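Long-range contacts in amorpha-4,11-diene synthase (Artemisia annua, PDB 4GAX), which probably catalyses the metal-dependent cyclisation of farnesyl diphosphate to a sesquiterpene such as amorpha-4,11-diene, here as an alpha-bisabolol synthase mutant: residues E326-F331 / E348-I353; E333-W338 / P352-F357. All blocks are in the same frame, centred on the assembly; numbering follows the deposited sequence.

Contact 1 (E326-F331 / E348-I353); sequences EELKIF and EYMKPI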
loop_
_atom_site.group_PDB
_atom_site.type_symbol
_atom_site.label_atom_id
_atom_site.label_comp_id
_atom_site.label_asym_id
_atom_site.label_seq_id
_atom_site.Cartn_x
_atom_site.Cartn_y
_atom_site.Cartn_z
ATOM N N GLU A 326 9.814 -11.440 32.847
ATOM C CA GLU A 326 9.837 -12.896 32.964
ATOM C C GLU A 326 8.749 -13.539 32.112
ATOM O O GLU A 326 8.959 -14.613 31.539
ATOM C CB GLU A 326 9.699 -13.354 34.421
ATOM C CG GLU A 326 10.937 -13.131 35.272
ATOM C CD GLU A 326 11.093 -11.684 35.706
ATOM O OE1 GLU A 326 10.118 -10.913 35.569
ATOM O OE2 GLU A 326 12.190 -11.314 36.183
ATOM N N GLU A 327 7.592 -12.884 32.037
ATOM C CA GLU A 327 6.472 -13.384 31.242
ATOM C C GLU A 327 6.825 -13.346 29.749
ATOM O O GLU A 327 6.589 -14.303 29.010
ATOM C CB GLU A 327 5.213 -12.547 31.517
ATOM C CG GLU A 327 4.627 -12.690 32.941
ATOM C CD GLU A 327 3.516 -11.680 33.226
ATOM O OE1 GLU A 327 3.390 -10.683 32.474
ATOM O OE2 GLU A 327 2.757 -11.882 34.198
ATOM N N LEU A 328 7.392 -12.226 29.320
ATOM C CA LEU A 328 7.804 -12.058 27.934
ATOM C C LEU A 328 8.884 -13.062 27.526
ATOM O O LEU A 328 8.847 -13.609 26.420
ATOM C CB LEU A 328 8.278 -10.621 27.695
ATOM C CG LEU A 328 7.179 -9.564 27.809
ATOM C CD1 LEU A 328 7.693 -8.188 27.385
ATOM C CD2 LEU A 328 5.969 -9.961 26.972
ATOM N N LYS A 329 9.835 -13.307 28.424
ATOM C CA LYS A 329 10.880 -14.304 28.196
ATOM C C LYS A 329 10.287 -15.685 27.912
ATOM O O LYS A 329 10.702 -16.365 26.969
ATOM C CB LYS A 329 11.817 -14.391 29.411
ATOM C CG LYS A 329 12.893 -15.454 29.273
ATOM C CD LYS A 329 14.261 -14.843 28.990
ATOM C CE LYS A 329 15.042 -14.596 30.281
ATOM N NZ LYS A 329 16.103 -15.620 30.521
ATOM N N ILE A 330 9.326 -16.093 28.740
ATOM C CA ILE A 330 8.636 -17.371 28.561
ATOM C C ILE A 330 7.831 -17.413 27.251
ATOM O O ILE A 330 7.848 -18.413 26.528
ATOM C CB ILE A 330 7.682 -17.651 29.736
ATOM C CG1 ILE A 330 8.460 -17.768 31.047
ATOM C CG2 ILE A 330 6.903 -18.929 29.498
ATOM C CD1 ILE A 330 7.573 -17.883 32.275
ATOM N N PHE A 331 7.110 -16.338 26.954
ATOM C CA PHE A 331 6.307 -16.306 25.733
ATOM C C PHE A 331 7.195 -16.438 24.490
ATOM O O PHE A 331 6.849 -17.148 23.539
ATOM C CB PHE A 331 5.449 -15.034 25.670
ATOM C CG PHE A 331 4.408 -15.051 24.573
ATOM C CD1 PHE A 331 3.174 -15.660 24.775
ATOM C CD2 PHE A 331 4.663 -14.459 23.345
ATOM C CE1 PHE A 331 2.204 -15.673 23.757
ATOM C CE2 PHE A 331 3.695 -14.467 22.319
ATOM C CZ PHE A 331 2.467 -15.080 22.534
ATOM N N GLU A 348 -0.886 -17.799 32.331
ATOM C CA GLU A 348 -2.323 -17.994 32.086
ATOM C C GLU A 348 -2.952 -17.038 31.070
ATOM O O GLU A 348 -3.611 -17.473 30.120
ATOM C CB GLU A 348 -3.105 -17.929 33.403
ATOM C CG GLU A 348 -4.321 -18.837 33.449
ATOM C CD GLU A 348 -3.942 -20.307 33.426
ATOM O OE1 GLU A 348 -4.756 -21.134 32.968
ATOM O OE2 GLU A 348 -2.821 -20.631 33.868
ATOM N N TYR A 349 -2.752 -15.740 31.257
ATOM C CA TYR A 349 -3.361 -14.765 30.352
ATOM C C TYR A 349 -2.851 -14.844 28.910
ATOM O O TYR A 349 -3.483 -14.302 27.997
ATOM C CB TYR A 349 -3.211 -13.338 30.896
ATOM C CG TYR A 349 -1.847 -12.718 30.691
ATOM C CD1 TYR A 349 -1.593 -11.900 29.601
ATOM C CD2 TYR A 349 -0.820 -12.931 31.603
ATOM C CE1 TYR A 349 -0.353 -11.325 29.413
ATOM C CE2 TYR A 349 0.425 -12.359 31.422
ATOM C CZ TYR A 349 0.652 -11.552 30.327
ATOM O OH TYR A 349 1.890 -10.968 30.139
ATOM N N MET A 350 -1.721 -15.515 28.695
ATOM C CA MET A 350 -1.152 -15.604 27.349
ATOM C C MET A 350 -1.648 -16.839 26.600
ATOM O O MET A 350 -1.387 -16.994 25.404
ATOM C CB MET A 350 0.375 -15.624 27.411
ATOM C CG MET A 350 1.011 -14.317 27.859
ATOM S SD MET A 350 2.725 -14.587 28.359
ATOM C CE MET A 350 3.414 -12.941 28.069
ATOM N N LYS A 351 -2.359 -17.716 27.304
ATOM C CA LYS A 351 -2.851 -18.945 26.683
ATOM C C LYS A 351 -3.797 -18.727 25.488
ATOM O O LYS A 351 -3.587 -19.330 24.426
ATOM C CB LYS A 351 -3.460 -19.889 27.723
ATOM C CG LYS A 351 -2.446 -20.421 28.747
ATOM C CD LYS A 351 -3.048 -21.515 29.635
ATOM C CE LYS A 351 -1.962 -22.207 30.457
ATOM N NZ LYS A 351 -2.453 -23.461 31.109
ATOM N N PRO A 352 -4.823 -17.857 25.634
ATOM C CA PRO A 352 -5.738 -17.724 24.485
ATOM C C PRO A 352 -5.050 -17.221 23.223
ATOM O O PRO A 352 -5.405 -17.611 22.113
ATOM C CB PRO A 352 -6.760 -16.674 24.957
ATOM C CG PRO A 352 -6.714 -16.762 26.476
ATOM C CD PRO A 352 -5.270 -17.063 26.798
ATOM N N ILE A 353 -4.060 -16.357 23.391
ATOM C CA ILE A 353 -3.413 -15.737 22.243
ATOM C C ILE A 353 -2.468 -16.750 21.602
ATOM O O ILE A 353 -2.319 -16.791 20.386
ATOM C CB ILE A 353 -2.645 -14.449 22.648
ATOM C CG1 ILE A 353 -3.596 -13.442 23.316
ATOM C CG2 ILE A 353 -1.974 -13.814 21.423
ATOM C CD1 ILE A 353 -3.985 -13.745 24.789
#
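Met-350 spans the distance from residues 348-353 to the helix of residues 326-331, a worked case of a flexible, unbranched side chain joining two segments. Its CB lies 3.8 Å from CD1 of Phe-331, so the contact with the ring begins at the first side-chain carbon. With CG anti to the carbonyl carbon and the rest extended (chi2 163°, chi3 154°), the chain runs straight across. CG has a second neighbour, the ring of Tyr-349, which it overlies near the rim. SD passes obliquely by the Phe-331 ring, 4.9 Å from its centroid, a Met-aromatic contact. The methyl CE ends against the helix itself, 3.6 Å from the carbonyl O of Glu-327 and 3.8 Å from CB of Phe-331, with CD2 of Leu-328 farther off.

Alongside this apolar bridge runs a polar one. Tyr-349, its CG in the crowded position between backbone N and carbonyl carbon (chi1 78°), sends its hydroxyl to Glu-327, and OH donates to OE1 over 2.8 Å. The donor comes from above the carboxylate plane, and the carboxylate sits at the ring edge. The same OE1 also takes the backbone N-H of Thr-324. From helix 299-322, Ile-318 and Tyr-319, the third and fourth residues of the DDIYD sequence that matches the family's metal-binding motif, pack on Leu-328, Phe-331 and Met-350. Two donors gripping one oxygen would probably favour the charged form of Glu-327, while the thioether, asking for no hydrogen bond, suits the apolar side of the junction.

Contact 2 (E333-W338 / P352-F357); sequences EAIERW and PIYKLF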
loop_
_atom_site.group_PDB
_atom_site.type_symbol
_atom_site.label_atom_id
_atom_site.label_comp_id
_atom_site.label_asym_id
_atom_site.label_seq_id
_atom_site.Cartn_x
_atom_site.Cartn_y
_atom_site.Cartn_z
ATOM N N GLU A 333 10.105 -17.990 24.209
ATOM C CA GLU A 333 10.575 -19.366 24.033
ATOM C C GLU A 333 9.449 -20.250 23.504
ATOM O O GLU A 333 9.679 -21.136 22.672
ATOM C CB GLU A 333 11.158 -19.935 25.335
ATOM C CG GLU A 333 11.601 -21.392 25.234
ATOM C CD GLU A 333 12.543 -21.653 24.061
ATOM O OE1 GLU A 333 13.481 -20.850 23.852
ATOM O OE2 GLU A 333 12.343 -22.662 23.345
ATOM N N ALA A 334 8.231 -20.001 23.980
ATOM C CA ALA A 334 7.059 -20.699 23.466
ATOM C C ALA A 334 6.886 -20.444 21.963
ATOM O O ALA A 334 6.485 -21.337 21.208
ATOM C CB ALA A 334 5.821 -20.272 24.221
ATOM N N ILE A 335 7.183 -19.224 21.523
ATOM C CA ILE A 335 7.087 -18.924 20.095
ATOM C C ILE A 335 8.198 -19.660 19.340
ATOM O O ILE A 335 7.952 -20.221 18.270
ATOM C CB ILE A 335 7.097 -17.406 19.814
ATOM C CG1 ILE A 335 5.795 -16.777 20.312
ATOM C CG2 ILE A 335 7.239 -17.121 18.306
ATOM C CD1 ILE A 335 4.562 -17.138 19.460
ATOM N N GLU A 336 9.403 -19.687 19.918
ATOM C CA GLU A 336 10.517 -20.448 19.347
ATOM C C GLU A 336 10.164 -21.926 19.237
ATOM O O GLU A 336 10.524 -22.588 18.260
ATOM C CB GLU A 336 11.792 -20.300 20.193
ATOM C CG GLU A 336 12.404 -18.907 20.213
ATOM C CD GLU A 336 13.011 -18.480 18.881
ATOM O OE1 GLU A 336 13.007 -19.274 17.913
ATOM O OE2 GLU A 336 13.506 -17.331 18.804
ATOM N N ARG A 337 9.459 -22.434 20.247
ATOM C CA ARG A 337 9.066 -23.839 20.288
ATOM C C ARG A 337 8.008 -24.156 19.234
ATOM O O ARG A 337 8.037 -25.225 18.629
ATOM C CB ARG A 337 8.566 -24.210 21.687
ATOM C CG ARG A 337 9.050 -25.562 22.180
ATOM C CD ARG A 337 8.924 -25.671 23.693
ATOM N NE ARG A 337 10.172 -25.347 24.379
ATOM C CZ ARG A 337 11.059 -26.257 24.773
ATOM N NH1 ARG A 337 10.830 -27.545 24.548
ATOM N NH2 ARG A 337 12.173 -25.880 25.391
ATOM N N TRP A 338 7.083 -23.219 19.021
ATOM C CA TRP A 338 6.082 -23.328 17.960
ATOM C C TRP A 338 5.371 -24.675 18.029
ATOM O O TRP A 338 5.471 -25.490 17.104
ATOM C CB TRP A 338 6.739 -23.159 16.589
ATOM C CG TRP A 338 5.806 -22.724 15.489
ATOM C CD1 TRP A 338 4.919 -23.509 14.808
ATOM C CD2 TRP A 338 5.691 -21.405 14.927
ATOM N NE1 TRP A 338 4.253 -22.760 13.859
ATOM C CE2 TRP A 338 4.708 -21.465 13.914
ATOM C CE3 TRP A 338 6.320 -20.181 15.187
ATOM C CZ2 TRP A 338 4.340 -20.344 13.154
ATOM C CZ3 TRP A 338 5.957 -19.064 14.424
ATOM C CH2 TRP A 338 4.976 -19.155 13.423
ATOM N N PRO A 352 -4.823 -17.857 25.634
ATOM C CA PRO A 352 -5.738 -17.724 24.485
ATOM C C PRO A 352 -5.050 -17.221 23.223
ATOM O O PRO A 352 -5.405 -17.611 22.113
ATOM C CB PRO A 352 -6.760 -16.674 24.957
ATOM C CG PRO A 352 -6.714 -16.762 26.476
ATOM C CD PRO A 352 -5.270 -17.063 26.798
ATOM N N ILE A 353 -4.060 -16.357 23.391
ATOM C CA ILE A 353 -3.413 -15.737 22.243
ATOM C C ILE A 353 -2.468 -16.750 21.602
ATOM O O ILE A 353 -2.319 -16.791 20.386
ATOM C CB ILE A 353 -2.645 -14.449 22.648
ATOM C CG1 ILE A 353 -3.596 -13.442 23.316
ATOM C CG2 ILE A 353 -1.974 -13.814 21.423
ATOM C CD1 ILE A 353 -3.985 -13.745 24.789
ATOM N N TYR A 354 -1.833 -17.577 22.429
ATOM C CA TYR A 354 -0.953 -18.602 21.895
ATOM C C TYR A 354 -1.778 -19.586 21.085
ATOM O O TYR A 354 -1.364 -20.010 20.008
ATOM C CB TYR A 354 -0.184 -19.330 23.003
ATOM C CG TYR A 354 0.976 -20.153 22.472
ATOM C CD1 TYR A 354 2.164 -19.543 22.077
ATOM C CD2 TYR A 354 0.881 -21.538 22.355
ATOM C CE1 TYR A 354 3.227 -20.287 21.588
ATOM C CE2 TYR A 354 1.941 -22.294 21.869
ATOM C CZ TYR A 354 3.109 -21.666 21.487
ATOM O OH TYR A 354 4.156 -22.412 20.995
ATOM N N LYS A 355 -2.948 -19.932 21.610
ATOM C CA LYS A 355 -3.888 -20.826 20.923
ATOM C C LYS A 355 -4.389 -20.264 19.595
ATOM O O LYS A 355 -4.401 -20.970 18.575
ATOM C CB LYS A 355 -5.082 -21.111 21.838
ATOM C CG LYS A 355 -6.173 -21.979 21.211
ATOM C CD LYS A 355 -5.676 -23.388 20.889
ATOM C CE LYS A 355 -6.831 -24.278 20.396
ATOM N NZ LYS A 355 -6.358 -25.332 19.452
ATOM N N LEU A 356 -4.821 -19.005 19.598
ATOM C CA LEU A 356 -5.272 -18.367 18.354
ATOM C C LEU A 356 -4.146 -18.338 17.339
ATOM O O LEU A 356 -4.352 -18.625 16.152
ATOM C CB LEU A 356 -5.756 -16.934 18.614
ATOM C CG LEU A 356 -6.407 -16.235 17.412
ATOM C CD1 LEU A 356 -7.802 -16.804 17.161
ATOM C CD2 LEU A 356 -6.476 -14.723 17.638
ATOM N N PHE A 357 -2.957 -17.972 17.809
ATOM C CA PHE A 357 -1.762 -17.911 16.963
ATOM C C PHE A 357 -1.438 -19.290 16.367
ATOM O O PHE A 357 -1.249 -19.421 15.162
ATOM C CB PHE A 357 -0.596 -17.403 17.816
ATOM C CG PHE A 357 0.728 -17.355 17.107
ATOM C CD1 PHE A 357 1.185 -16.178 16.538
ATOM C CD2 PHE A 357 1.552 -18.471 17.064
ATOM C CE1 PHE A 357 2.423 -16.128 15.916
ATOM C CE2 PHE A 357 2.785 -18.416 16.431
ATOM C CZ PHE A 357 3.216 -17.250 15.855
#
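Three rings, Trp-338, Tyr-354 and Phe-357, come together where helix 325-337 ends beside helix 351-370. Over one face of Trp-338 stands the edge of Phe-357, a T-shaped pair with planes at 70°, in which CZ of Phe-357 comes within 3.6 Å of Trp-338 CH2. A face of Phe-357 receives CD1 of Ile-335, 3.9 Å from the ring centroid in a CH-pi contact. At the edge of Tyr-354 lies the carbonyl O of Ala-334, while CB of that alanine touches Tyr-354 CE1 at 3.7 Å. Tyr-354 and Phe-357 both have CG anti to the backbone N and so reach across side by side, about one turn apart.

Tyr-354 OH donates to Ala-334 O over a short 2.6 Å, from above the carbonyl plane. That oxygen also holds Trp-338 N in the last helical turn, before Trp-338 turns to positive phi (51°), and the hydroxyl in turn receives Ser-339 N. A phenylalanine in place of Tyr-354 would lose both hydroxyl bonds and would probably leave the chain just beyond the helix less firmly held. Tyr-361 adds a ring against Trp-338 and Phe-357, while Lys-381, in a cation-pi contact with Trp-338, and Val-384 extend the cluster to helix 374-399. The phenol ties a helix terminus to its neighbour, donating to the final turn and accepting from the chain leaving it, within a layer mostly of aromatic and aliphatic side chains.

Both contacts join helices 325-337 and 351-370, contact 1 through residues leading into the second and contact 2 partly through Trp-338, just past the end of the first. Their centres are about 8 Å apart, and Phe-331 touches Tyr-354 where they meet. Both are buried rather than surface contacts, though contact 1 lies slightly farther from the chain's centre and its polar pair is partly exposed. There a carboxylate takes the tyrosine hydroxyl and a methionine supplies the apolar filling. In contact 2 a backbone carbonyl accepts, rings dominate, and the axes of the short segments 333-337 and 352-357 run the same way, 22° apart. Together they fasten these helices of the metal-binding domain against helices 299-322 and 374-399.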